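PDB 5H9N: lipocalin AI-4, which binds cysteinyl leukotrienes such as leukotriene C4 inside a lipocalin barrel, probably scavenging them in the saliva of a blood-feeding insect. Local coordinates for residues 98-110 / 121-135. The protein carries 1 engineered substitution. Numbering follows the deposited sequence.
Sequences VETDYANYALLYR and DNFLLFNRQSSGEIP. With LTX ((5~{S},6~{R},7~{E},9~{E},11~{Z},14~{Z})-6-[(2~{R})-2-[[(4~{S})-4-azanyl-5-oxidanyl-5-oxidanylidene-pentanoyl]amino]-3-( 2-hydroxy-2-oxoethylamino)-3-oxidanylidene-propyl]sulfanyl-5-oxidanyl-icosa-7,9,11,14-tetraenoic acid), chain B.
Asp121 opens the contact by taking the phenol of Tyr109: Tyr109 OH to Asp121 OD2 is 2.7 Å, on the anti lone pair, with ring and carboxylate planes 76° apart. Its other oxygen, OD1, forms a salt bridge with Arg37. Asn122 pairs with Arg110 through two backbone hydrogen bonds, and both side chains turn to the leukotriene. Asn122 ND2 donates to ligand O1 over 2.9 Å, while Arg110 meets the same carboxylate side-on, NE to O2 (2.8 Å) and NH2 to O1 (2.9 Å). On the other side of the sheet the Phe123 ring receives Tyr109 over one face; Tyr109 CD1 lies 3.6 Å from Phe123 CZ, the planes inclined at 53°. Leu124 CD1 sits over the centre of the Arg110 guanidinium, 3.4 Å from Arg110 CZ; ligand C9 lies over the opposite face, so its plane is fixed between two apolar surfaces while its edge meets the carboxylate and NH1 is taken by the hydroxyl of Tyr48. Leu125 leans its CD1 on the backbone of Ala106. The Phe126 ring crosses Leu108 at about a right angle, CE1 3.7 Å from Leu108 CD2, and ligand C19 rests over one ring face. Asn127 ends the strand, its ND2 bonded to Glu133 O and Thr34. Arg128 bends at chi2 (-58°) to give NE and NH2 to the single acceptor Tyr102 O, while NH1 reaches the backbone of Thr28 and Asp30. A water joins Gln129 NE2 to Asn104 OD1, and after a type I turn Pro135 lays CG over the Tyr105 ring in a CH-pi contact. This antiparallel hairpin of the lipocalin barrel is two-sided: Tyr105, Leu107, Tyr109, Phe123 and Leu125 face away from the ligand, Leu107 touching Leu142 of helix 139-144, whereas the inner face pairs a polar carboxylate site with an apolar seat, consistent with recognition of a cysteinyl leukotriene's fatty-acid half, carboxylate and tail together.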
ATOM      1  N   VAL A  98      -6.888  -4.041   2.053  1.00  9.85           N
ATOM      2  CA  VAL A  98      -8.334  -4.057   1.949  1.00 11.29           C
ATOM      3  C   VAL A  98      -8.838  -5.405   1.445  1.00 10.39           C
ATOM      4  O   VAL A  98      -9.785  -5.959   1.992  1.00 11.02           O
ATOM      5  CB  VAL A  98      -8.817  -2.917   1.030  1.00 10.29           C
ATOM      6  CG1 VAL A  98     -10.323  -2.940   0.895  1.00 13.82           C
ATOM      7  CG2 VAL A  98      -8.341  -1.564   1.575  1.00 12.02           C
ATOM      8  N   GLU A  99      -8.197  -5.924   0.408  1.00  9.87           N
ATOM      9  CA  GLU A  99      -8.587  -7.193  -0.193  1.00 12.14           C
ATOM     10  C   GLU A  99      -7.379  -7.781  -0.890  1.00 11.48           C
ATOM     11  O   GLU A  99      -6.666  -7.043  -1.572  1.00 11.54           O
ATOM     12  CB  GLU A  99      -9.719  -6.995  -1.207  1.00 13.99           C
ATOM     13  CG  GLU A  99     -11.104  -6.808  -0.645  1.00 33.85           C
ATOM     14  CD  GLU A  99     -11.842  -8.118  -0.494  1.00 45.88           C
ATOM     15  OE1 GLU A  99     -12.696  -8.417  -1.354  1.00 56.58           O
ATOM     16  OE2 GLU A  99     -11.560  -8.850   0.476  1.00 40.30           O
ATOM     17  N   THR A 100      -7.135  -9.081  -0.752  1.00 11.58           N
ATOM     18  CA  THR A 100      -6.035  -9.718  -1.483  1.00 11.95           C
ATOM     19  C   THR A 100      -6.307 -11.194  -1.659  1.00 11.16           C
ATOM     20  O   THR A 100      -6.982 -11.791  -0.824  1.00 13.19           O
ATOM     21  CB  THR A 100      -4.669  -9.534  -0.769  1.00 11.07           C
ATOM     22  OG1 THR A 100      -3.628 -10.122  -1.557  1.00 11.45           O
ATOM     23  CG2 THR A 100      -4.673 -10.189   0.588  1.00 13.56           C
ATOM     24  N   ASP A 101      -5.811 -11.779  -2.752  1.00 12.23           N
ATOM     25  CA  ASP A 101      -5.843 -13.234  -2.895  1.00 14.45           C
ATOM     26  C   ASP A 101      -4.437 -13.804  -2.710  1.00 13.49           C
ATOM     27  O   ASP A 101      -4.211 -14.989  -2.939  1.00 14.04           O
ATOM     28  CB  ASP A 101      -6.456 -13.649  -4.244  1.00 13.74           C
ATOM     29  CG  ASP A 101      -5.535 -13.405  -5.433  1.00 12.76           C
ATOM     30  OD1 ASP A 101      -4.574 -12.630  -5.309  1.00 13.60           O
ATOM     31  OD2 ASP A 101      -5.804 -13.993  -6.500  1.00 15.50           O
ATOM     32  N   TYR A 102      -3.502 -12.942  -2.304  1.00 13.22           N
ATOM     33  CA  TYR A 102      -2.102 -13.281  -1.971  1.00 12.36           C
ATOM     34  C   TYR A 102      -1.238 -13.694  -3.160  1.00 14.04           C
ATOM     35  O   TYR A 102      -0.077 -13.303  -3.237  1.00 15.33           O
ATOM     36  CB  TYR A 102      -2.044 -14.374  -0.892  1.00 16.66           C
ATOM     37  CG  TYR A 102      -2.867 -14.038   0.332  1.00 15.61           C
ATOM     38  CD1 TYR A 102      -2.394 -13.146   1.283  1.00 15.23           C
ATOM     39  CD2 TYR A 102      -4.119 -14.606   0.528  1.00 16.51           C
ATOM     40  CE1 TYR A 102      -3.141 -12.827   2.395  1.00 16.70           C
ATOM     41  CE2 TYR A 102      -4.876 -14.290   1.639  1.00 19.02           C
ATOM     42  CZ  TYR A 102      -4.381 -13.411   2.571  1.00 16.85           C
ATOM     43  OH  TYR A 102      -5.145 -13.102   3.679  1.00 20.26           O
ATOM     44  N   ALA A 103      -1.796 -14.478  -4.073  1.00 14.41           N
ATOM     45  CA  ALA A 103      -1.053 -15.023  -5.197  1.00 13.98           C
ATOM     46  C   ALA A 103      -1.072 -14.153  -6.454  1.00 13.77           C
ATOM     47  O   ALA A 103      -0.270 -14.372  -7.366  1.00 14.74           O
ATOM     48  CB  ALA A 103      -1.595 -16.396  -5.524  1.00 18.18           C
ATOM     49  N   ASN A 104      -1.978 -13.177  -6.517  1.00 12.41           N
ATOM     50  CA  ASN A 104      -2.083 -12.359  -7.718  1.00 11.82           C
ATOM     51  C   ASN A 104      -2.155 -10.874  -7.428  1.00 12.41           C
ATOM     52  O   ASN A 104      -1.369 -10.099  -7.989  1.00 10.99           O
ATOM     53  CB  ASN A 104      -3.302 -12.765  -8.544  1.00 13.38           C
ATOM     54  CG  ASN A 104      -3.231 -14.198  -9.016  1.00 16.73           C
ATOM     55  OD1 ASN A 104      -2.475 -14.529  -9.931  1.00 16.94           O
ATOM     56  ND2 ASN A 104      -4.030 -15.056  -8.403  1.00 16.33           N
ATOM     57  N   TYR A 105      -3.102 -10.457  -6.595  1.00 10.38           N
ATOM     58  CA  TYR A 105      -3.369  -9.032  -6.424  1.00 10.45           C
ATOM     59  C   TYR A 105      -3.550  -8.660  -4.970  1.00  9.02           C
ATOM     60  O   TYR A 105      -3.883  -9.508  -4.141  1.00  9.75           O
ATOM     61  CB  TYR A 105      -4.628  -8.625  -7.201  1.00 12.75           C
ATOM     62  CG  TYR A 105      -5.899  -9.297  -6.700  1.00 13.04           C
ATOM     63  CD1 TYR A 105      -6.620  -8.776  -5.628  1.00 14.21           C
ATOM     64  CD2 TYR A 105      -6.377 -10.448  -7.306  1.00 15.72           C
ATOM     65  CE1 TYR A 105      -7.780  -9.406  -5.166  1.00 15.77           C
ATOM     66  CE2 TYR A 105      -7.534 -11.074  -6.852  1.00 16.99           C
ATOM     67  CZ  TYR A 105      -8.224 -10.548  -5.786  1.00 19.98           C
ATOM     68  OH  TYR A 105      -9.372 -11.182  -5.345  1.00 21.90           O
ATOM     69  N   ALA A 106      -3.397  -7.376  -4.676  1.00  8.85           N
ATOM     70  CA  ALA A 106      -3.746  -6.838  -3.374  1.00  8.79           C
ATOM     71  C   ALA A 106      -4.170  -5.397  -3.527  1.00  8.74           C
ATOM     72  O   ALA A 106      -3.456  -4.603  -4.155  1.00  8.52           O
ATOM     73  CB  ALA A 106      -2.577  -6.945  -2.409  1.00 10.66           C
ATOM     74  N   LEU A 107      -5.321  -5.045  -2.980  1.00  8.89           N
ATOM     75  CA  LEU A 107      -5.793  -3.670  -2.912  1.00  8.53           C
ATOM     76  C   LEU A 107      -5.483  -3.134  -1.534  1.00  7.82           C
ATOM     77  O   LEU A 107      -5.953  -3.699  -0.546  1.00  8.51           O
ATOM     78  CB  LEU A 107      -7.300  -3.611  -3.164  1.00  9.59           C
ATOM     79  CG  LEU A 107      -7.937  -2.227  -3.099  1.00  9.52           C
ATOM     80  CD1 LEU A 107      -7.411  -1.341  -4.208  1.00 12.09           C
ATOM     81  CD2 LEU A 107      -9.464  -2.318  -3.109  1.00 13.12           C
ATOM     82  N   LEU A 108      -4.668  -2.087  -1.465  1.00  7.67           N
ATOM     83  CA  LEU A 108      -4.262  -1.479  -0.207  1.00  7.26           C
ATOM     84  C   LEU A 108      -4.750  -0.058  -0.088  1.00  7.19           C
ATOM     85  O   LEU A 108      -4.944   0.646  -1.089  1.00  7.70           O
ATOM     86  CB  LEU A 108      -2.730  -1.491  -0.059  1.00  8.41           C
ATOM     87  CG  LEU A 108      -2.072  -2.734   0.539  1.00  8.80           C
ATOM     88  CD1 LEU A 108      -2.339  -3.959  -0.331  1.00 10.82           C
ATOM     89  CD2 LEU A 108      -0.573  -2.515   0.716  1.00 10.24           C
ATOM     90  N   TYR A 109      -4.904   0.379   1.148  1.00  7.89           N
ATOM     91  CA  TYR A 109      -5.114   1.781   1.481  1.00  8.42           C
ATOM     92  C   TYR A 109      -3.850   2.266   2.158  1.00  7.94           C
ATOM     93  O   TYR A 109      -3.313   1.559   3.018  1.00  8.10           O
ATOM     94  CB  TYR A 109      -6.320   1.940   2.401  1.00  9.02           C
ATOM     95  CG  TYR A 109      -6.518   3.348   2.912  1.00  8.18           C
ATOM     96  CD1 TYR A 109      -6.997   4.347   2.072  1.00  8.43           C
ATOM     97  CD2 TYR A 109      -6.221   3.686   4.228  1.00  8.91           C
ATOM     98  CE1 TYR A 109      -7.182   5.633   2.528  1.00  9.44           C
ATOM     99  CE2 TYR A 109      -6.403   4.965   4.694  1.00  9.27           C
ATOM    100  CZ  TYR A 109      -6.871   5.941   3.843  1.00  9.37           C
ATOM    101  OH  TYR A 109      -7.051   7.215   4.348  1.00 10.57           O
ATOM    102  N   ARG A 110      -3.343   3.426   1.755  1.00  7.32           N
ATOM    103  CA  ARG A 110      -2.157   3.998   2.361  1.00  7.73           C
ATOM    104  C   ARG A 110      -2.430   5.435   2.769  1.00  7.83           C
ATOM    105  O   ARG A 110      -3.134   6.157   2.067  1.00  8.52           O
ATOM    106  CB  ARG A 110      -0.969   3.934   1.394  1.00  8.84           C
ATOM    107  CG  ARG A 110       0.354   4.430   1.985  1.00  9.33           C
ATOM    108  CD  ARG A 110       1.558   4.030   1.138  1.00 12.64           C
ATOM    109  NE  ARG A 110       1.538   4.676  -0.166  1.00 10.07           N
ATOM    110  CZ  ARG A 110       2.325   4.330  -1.181  1.00 11.58           C
ATOM    111  NH1 ARG A 110       3.190   3.330  -1.034  1.00 12.08           N
ATOM    112  NH2 ARG A 110       2.219   4.957  -2.343  1.00 11.42           N
ATOM    113  N   ASP A 121      -3.536  10.409   1.280  1.00 10.84           N
ATOM    114  CA  ASP A 121      -3.853   8.988   1.236  1.00 10.31           C
ATOM    115  C   ASP A 121      -4.054   8.531  -0.203  1.00  9.48           C
ATOM    116  O   ASP A 121      -3.973   9.333  -1.147  1.00 10.29           O
ATOM    117  CB  ASP A 121      -5.058   8.641   2.136  1.00 11.16           C
ATOM    118  CG  ASP A 121      -6.366   9.222   1.669  1.00 11.12           C
ATOM    119  OD1 ASP A 121      -6.429   9.849   0.591  1.00 13.61           O
ATOM    120  OD2 ASP A 121      -7.363   9.012   2.395  1.00 12.07           O
ATOM    121  N   ASN A 122      -4.289   7.241  -0.376  1.00  8.25           N
ATOM    122  CA  ASN A 122      -4.387   6.662  -1.702  1.00  8.91           C
ATOM    123  C   ASN A 122      -4.928   5.259  -1.577  1.00  9.07           C
ATOM    124  O   ASN A 122      -4.810   4.628  -0.508  1.00  8.62           O
ATOM    125  CB  ASN A 122      -3.019   6.646  -2.388  1.00  8.78           C
ATOM    126  CG  ASN A 122      -3.116   6.845  -3.889  1.00  8.77           C
ATOM    127  OD1 ASN A 122      -4.191   6.738  -4.491  1.00  9.79           O
ATOM    128  ND2 ASN A 122      -1.980   7.143  -4.505  1.00 10.63           N
ATOM    129  N   PHE A 123      -5.520   4.767  -2.658  1.00  7.45           N
ATOM    130  CA  PHE A 123      -5.750   3.330  -2.809  1.00  8.43           C
ATOM    131  C   PHE A 123      -4.810   2.820  -3.878  1.00  6.84           C
ATOM    132  O   PHE A 123      -4.639   3.450  -4.920  1.00  8.07           O
ATOM    133  CB  PHE A 123      -7.198   3.016  -3.160  1.00  8.79           C
ATOM    134  CG  PHE A 123      -8.150   3.197  -2.011  1.00  8.39           C
ATOM    135  CD1 PHE A 123      -8.727   4.436  -1.762  1.00 11.06           C
ATOM    136  CD2 PHE A 123      -8.477   2.128  -1.173  1.00  9.40           C
ATOM    137  CE1 PHE A 123      -9.618   4.610  -0.711  1.00 11.92           C
ATOM    138  CE2 PHE A 123      -9.353   2.296  -0.123  1.00 11.16           C
ATOM    139  CZ  PHE A 123      -9.932   3.540   0.110  1.00 11.35           C
ATOM    140  N   LEU A 124      -4.182   1.686  -3.576  1.00  7.50           N
ATOM    141  CA  LEU A 124      -3.083   1.116  -4.343  1.00  6.91           C
ATOM    142  C   LEU A 124      -3.433  -0.282  -4.780  1.00  7.32           C
ATOM    143  O   LEU A 124      -3.909  -1.073  -3.971  1.00  7.89           O
ATOM    144  CB  LEU A 124      -1.821   1.068  -3.484  1.00  7.79           C
ATOM    145  CG  LEU A 124      -1.395   2.347  -2.761  1.00  8.56           C
ATOM    146  CD1 LEU A 124      -0.178   2.078  -1.892  1.00 10.66           C
ATOM    147  CD2 LEU A 124      -1.101   3.454  -3.734  1.00  8.98           C
ATOM    148  N   LEU A 125      -3.166  -0.603  -6.033  1.00  7.19           N
ATOM    149  CA  LEU A 125      -3.303  -1.967  -6.518  1.00  7.69           C
ATOM    150  C   LEU A 125      -1.926  -2.544  -6.793  1.00  6.72           C
ATOM    151  O   LEU A 125      -1.175  -2.028  -7.650  1.00  7.38           O
ATOM    152  CB  LEU A 125      -4.159  -2.031  -7.775  1.00  8.67           C
ATOM    153  CG  LEU A 125      -4.365  -3.446  -8.346  1.00  9.84           C
ATOM    154  CD1 LEU A 125      -5.146  -4.308  -7.351  1.00 10.98           C
ATOM    155  CD2 LEU A 125      -5.072  -3.393  -9.693  1.00 13.94           C
ATOM    156  N   PHE A 126      -1.614  -3.595  -6.036  1.00  7.67           N
ATOM    157  CA  PHE A 126      -0.395  -4.362  -6.201  1.00  7.72           C
ATOM    158  C   PHE A 126      -0.678  -5.655  -6.944  1.00  7.70           C
ATOM    159  O   PHE A 126      -1.743  -6.264  -6.779  1.00  8.08           O
ATOM    160  CB  PHE A 126       0.249  -4.668  -4.849  1.00  9.33           C
ATOM    161  CG  PHE A 126       0.790  -3.457  -4.147  1.00  8.36           C
ATOM    162  CD1 PHE A 126      -0.048  -2.655  -3.371  1.00  9.50           C
ATOM    163  CD2 PHE A 126       2.117  -3.084  -4.280  1.00  9.68           C
ATOM    164  CE1 PHE A 126       0.446  -1.537  -2.722  1.00 10.50           C
ATOM    165  CE2 PHE A 126       2.604  -1.965  -3.635  1.00 10.90           C
ATOM    166  CZ  PHE A 126       1.767  -1.202  -2.854  1.00 11.09           C
ATOM    167  N   ASN A 127       0.294  -6.080  -7.740  1.00  8.24           N
ATOM    168  CA  ASN A 127       0.205  -7.294  -8.532  1.00  9.16           C
ATOM    169  C   ASN A 127       1.488  -8.092  -8.397  1.00  9.41           C
ATOM    170  O   ASN A 127       2.577  -7.508  -8.298  1.00  9.96           O
ATOM    171  CB  ASN A 127      -0.053  -6.951 -10.008  1.00  9.31           C
ATOM    172  CG  ASN A 127      -1.522  -6.973 -10.366  1.00 11.76           C
ATOM    173  OD1 ASN A 127      -2.135  -8.041 -10.346  1.00 12.86           O
ATOM    174  ND2 ASN A 127      -2.091  -5.817 -10.736  1.00 10.80           N
ATOM    175  N   ARG A 128       1.385  -9.415  -8.387  1.00  9.34           N
ATOM    176  CA  ARG A 128       2.575 -10.252  -8.340  1.00 11.35           C
ATOM    177  C   ARG A 128       3.374 -10.184  -9.639  1.00 12.55           C
ATOM    178  O   ARG A 128       4.576 -10.439  -9.642  1.00 13.36           O
ATOM    179  CB  ARG A 128       2.194 -11.708  -8.031  1.00 11.79           C
ATOM    180  CG  ARG A 128       1.676 -11.940  -6.604  1.00 11.89           C
ATOM    181  CD  ARG A 128       2.677 -11.518  -5.550  1.00 12.11           C
ATOM    182  NE  ARG A 128       2.291 -12.037  -4.240  1.00 12.90           N
ATOM    183  CZ  ARG A 128       3.056 -11.960  -3.155  1.00 14.31           C
ATOM    184  NH1 ARG A 128       4.251 -11.385  -3.232  1.00 13.33           N
ATOM    185  NH2 ARG A 128       2.637 -12.469  -2.003  1.00 14.54           N
ATOM    186  N   GLN A 129       2.694  -9.877 -10.741  1.00 11.28           N
ATOM    187  CA  GLN A 129       3.351  -9.699 -12.036  1.00 12.88           C
ATOM    188  C   GLN A 129       3.356  -8.221 -12.427  1.00 10.99           C
ATOM    189  O   GLN A 129       2.372  -7.524 -12.207  1.00 10.61           O
ATOM    190  CB  GLN A 129       2.642 -10.503 -13.123  1.00 14.24           C
ATOM    191  CG  GLN A 129       2.575 -11.990 -12.858  1.00 18.01           C
ATOM    192  CD  GLN A 129       1.815 -12.734 -13.938  1.00 39.37           C
ATOM    193  OE1 GLN A 129       2.271 -12.832 -15.079  1.00 43.91           O
ATOM    194  NE2 GLN A 129       0.649 -13.263 -13.584  1.00 44.43           N
ATOM    195  N   SER A 130       4.442  -7.750 -13.031  1.00 11.15           N
ATOM    196  CA  SER A 130       4.504  -6.352 -13.476  1.00 10.39           C
ATOM    197  C   SER A 130       3.449  -6.058 -14.539  1.00 10.82           C
ATOM    198  O   SER A 130       3.031  -4.914 -14.697  1.00 10.72           O
ATOM    199  CB  SER A 130       5.898  -5.999 -13.998  1.00 12.18           C
ATOM    200  OG  SER A 130       6.200  -6.739 -15.160  1.00 12.26           O
ATOM    201  N   SER A 131       3.031  -7.091 -15.262  1.00 10.30           N
ATOM    202  CA  SER A 131       1.994  -6.960 -16.281  1.00 10.36           C
ATOM    203  C   SER A 131       0.583  -7.037 -15.721  1.00 13.61           C
ATOM    204  O   SER A 131      -0.388  -6.951 -16.481  1.00 14.35           O
ATOM    205  CB  SER A 131       2.149  -8.044 -17.339  1.00 12.91           C
ATOM    206  OG  SER A 131       2.141  -9.315 -16.714  1.00 20.27           O
ATOM    207  N   GLY A 132       0.455  -7.208 -14.410  1.00 10.97           N
ATOM    208  CA  GLY A 132      -0.861  -7.375 -13.817  1.00 11.54           C
ATOM    209  C   GLY A 132      -1.744  -6.154 -14.003  1.00 11.34           C
ATOM    210  O   GLY A 132      -1.280  -5.019 -13.982  1.00 13.44           O
ATOM    211  N   GLU A 133      -3.034  -6.385 -14.201  1.00 12.87           N
ATOM    212  CA  GLU A 133      -3.944  -5.263 -14.335  1.00 14.24           C
ATOM    213  C   GLU A 133      -5.076  -5.429 -13.327  1.00 11.55           C
ATOM    214  O   GLU A 133      -4.834  -5.903 -12.222  1.00 13.31           O
ATOM    215  CB  GLU A 133      -4.421  -5.132 -15.787  1.00 15.52           C
ATOM    216  CG  GLU A 133      -3.280  -4.694 -16.723  1.00 18.14           C
ATOM    217  CD  GLU A 133      -3.695  -4.586 -18.179  1.00 34.06           C
ATOM    218  OE1 GLU A 133      -4.471  -3.669 -18.511  1.00 39.80           O
ATOM    219  OE2 GLU A 133      -3.229  -5.410 -18.995  1.00 37.48           O
ATOM    220  N   ILE A 134      -6.293  -5.029 -13.672  1.00 11.10           N
ATOM    221  CA  ILE A 134      -7.344  -5.006 -12.657  1.00 11.04           C
ATOM    222  C   ILE A 134      -8.047  -6.358 -12.617  1.00 11.12           C
ATOM    223  O   ILE A 134      -8.643  -6.784 -13.605  1.00 11.89           O
ATOM    224  CB  ILE A 134      -8.358  -3.879 -12.913  1.00 12.15           C
ATOM    225  CG1 ILE A 134      -7.607  -2.541 -13.036  1.00 19.00           C
ATOM    226  CG2 ILE A 134      -9.423  -3.852 -11.808  1.00 17.22           C
ATOM    227  CD1 ILE A 134      -8.476  -1.348 -13.291  1.00 28.90           C
ATOM    228  N   PRO A 135      -7.974  -7.056 -11.478  1.00 10.30           N
ATOM    229  CA  PRO A 135      -8.527  -8.408 -11.404  1.00 13.10           C
ATOM    230  C   PRO A 135     -10.047  -8.399 -11.358  1.00 11.12           C
ATOM    231  O   PRO A 135     -10.659  -7.519 -10.748  1.00 11.87           O
ATOM    232  CB  PRO A 135      -7.951  -8.950 -10.092  1.00 12.99           C
ATOM    233  CG  PRO A 135      -7.807  -7.750  -9.244  1.00 14.27           C
ATOM    234  CD  PRO A 135      -7.407  -6.631 -10.186  1.00 12.61           C
TER
HETATM  235  O2  LTX B 201       0.059   7.031  -0.541  1.00 13.54           O
HETATM  236  C1  LTX B 201       0.147   7.674  -1.613  1.00 14.25           C
HETATM  237  O1  LTX B 201       0.363   7.121  -2.718  1.00 13.07           O
HETATM  238  C2  LTX B 201      -0.031   9.174  -1.570  1.00 15.11           C
HETATM  239  C3  LTX B 201       1.321   9.851  -1.765  1.00 21.41           C
HETATM  240  C4  LTX B 201       2.388   9.181  -0.902  1.00 26.32           C
HETATM  241  C5  LTX B 201       3.666  10.009  -0.882  1.00 31.46           C
HETATM  242  O3  LTX B 201       4.328   9.942  -2.153  1.00 33.97           O
HETATM  243  C6  LTX B 201       4.623   9.549   0.214  1.00 25.02           C
HETATM  244  C7  LTX B 201       5.104   8.125  -0.033  1.00 25.78           C
HETATM  245  C8  LTX B 201       4.802   7.107   0.790  1.00 22.08           C
HETATM  246  C9  LTX B 201       5.313   5.755   0.515  1.00 16.13           C
HETATM  247  C10 LTX B 201       5.258   4.739   1.388  1.00 15.24           C
HETATM  248  C11 LTX B 201       5.809   3.428   1.028  1.00 15.15           C
HETATM  249  C12 LTX B 201       5.802   2.317   1.776  1.00 14.73           C
HETATM  250  C13 LTX B 201       5.211   2.200   3.170  1.00 19.44           C
HETATM  251  C14 LTX B 201       3.705   2.033   3.128  1.00 16.07           C
HETATM  252  C15 LTX B 201       3.095   0.898   2.807  1.00 20.60           C
HETATM  253  C16 LTX B 201       3.855  -0.360   2.460  1.00 27.43           C
HETATM  254  C17 LTX B 201       3.103  -1.143   1.388  1.00 24.70           C
HETATM  255  C18 LTX B 201       3.754  -2.506   1.194  1.00 27.75           C
HETATM  256  C19 LTX B 201       3.247  -3.210  -0.056  1.00 27.99           C
HETATM  257  C20 LTX B 201       3.885  -4.577  -0.202  1.00 21.29           C
HETATM  258  O32 LTX B 201       9.995   7.262  -2.608  1.00 21.11           O
HETATM  259  C21 LTX B 201       9.277   7.878  -1.797  1.00 23.51           C
HETATM  260  O31 LTX B 201       8.029   7.851  -1.824  1.00 25.01           O
HETATM  261  CA3 LTX B 201       9.957   8.699  -0.734  1.00 24.38           C
HETATM  262  N3  LTX B 201       8.968   9.304   0.145  1.00 25.59           N
HETATM  263  C22 LTX B 201       9.243  10.296   0.986  1.00 25.88           C
HETATM  264  O33 LTX B 201      10.363  10.769   1.065  1.00 34.64           O
HETATM  265  CA2 LTX B 201       8.151  10.847   1.861  1.00 25.08           C
HETATM  266  CB2 LTX B 201       6.815  10.130   1.665  1.00 27.27           C
HETATM  267  SG2 LTX B 201       5.965  10.712   0.236  1.00 30.21           S
HETATM  268  N2  LTX B 201       8.027  12.277   1.676  1.00 25.27           N
HETATM  269  CD1 LTX B 201       7.998  13.111   2.706  1.00 32.76           C
HETATM  270  OE1 LTX B 201       7.706  12.762   3.841  1.00 27.80           O
HETATM  271  CG1 LTX B 201       8.344  14.541   2.362  1.00 42.31           C
HETATM  272  CB1 LTX B 201       7.977  15.489   3.493  1.00 51.91           C
HETATM  273  CA1 LTX B 201       7.852  16.910   2.950  1.00 65.42           C
HETATM  274  N1  LTX B 201       6.986  16.905   1.754  1.00 64.49           N
HETATM  275  C23 LTX B 201       9.198  17.457   2.579  1.00 73.19           C
HETATM  276  O11 LTX B 201       9.371  17.867   1.410  1.00 75.27           O
HETATM  277  O12 LTX B 201      10.089  17.489   3.454  1.00 76.04           O
HETATM  278  O   HOH W   1      -0.214 -12.995 -10.781  1.00 19.44           O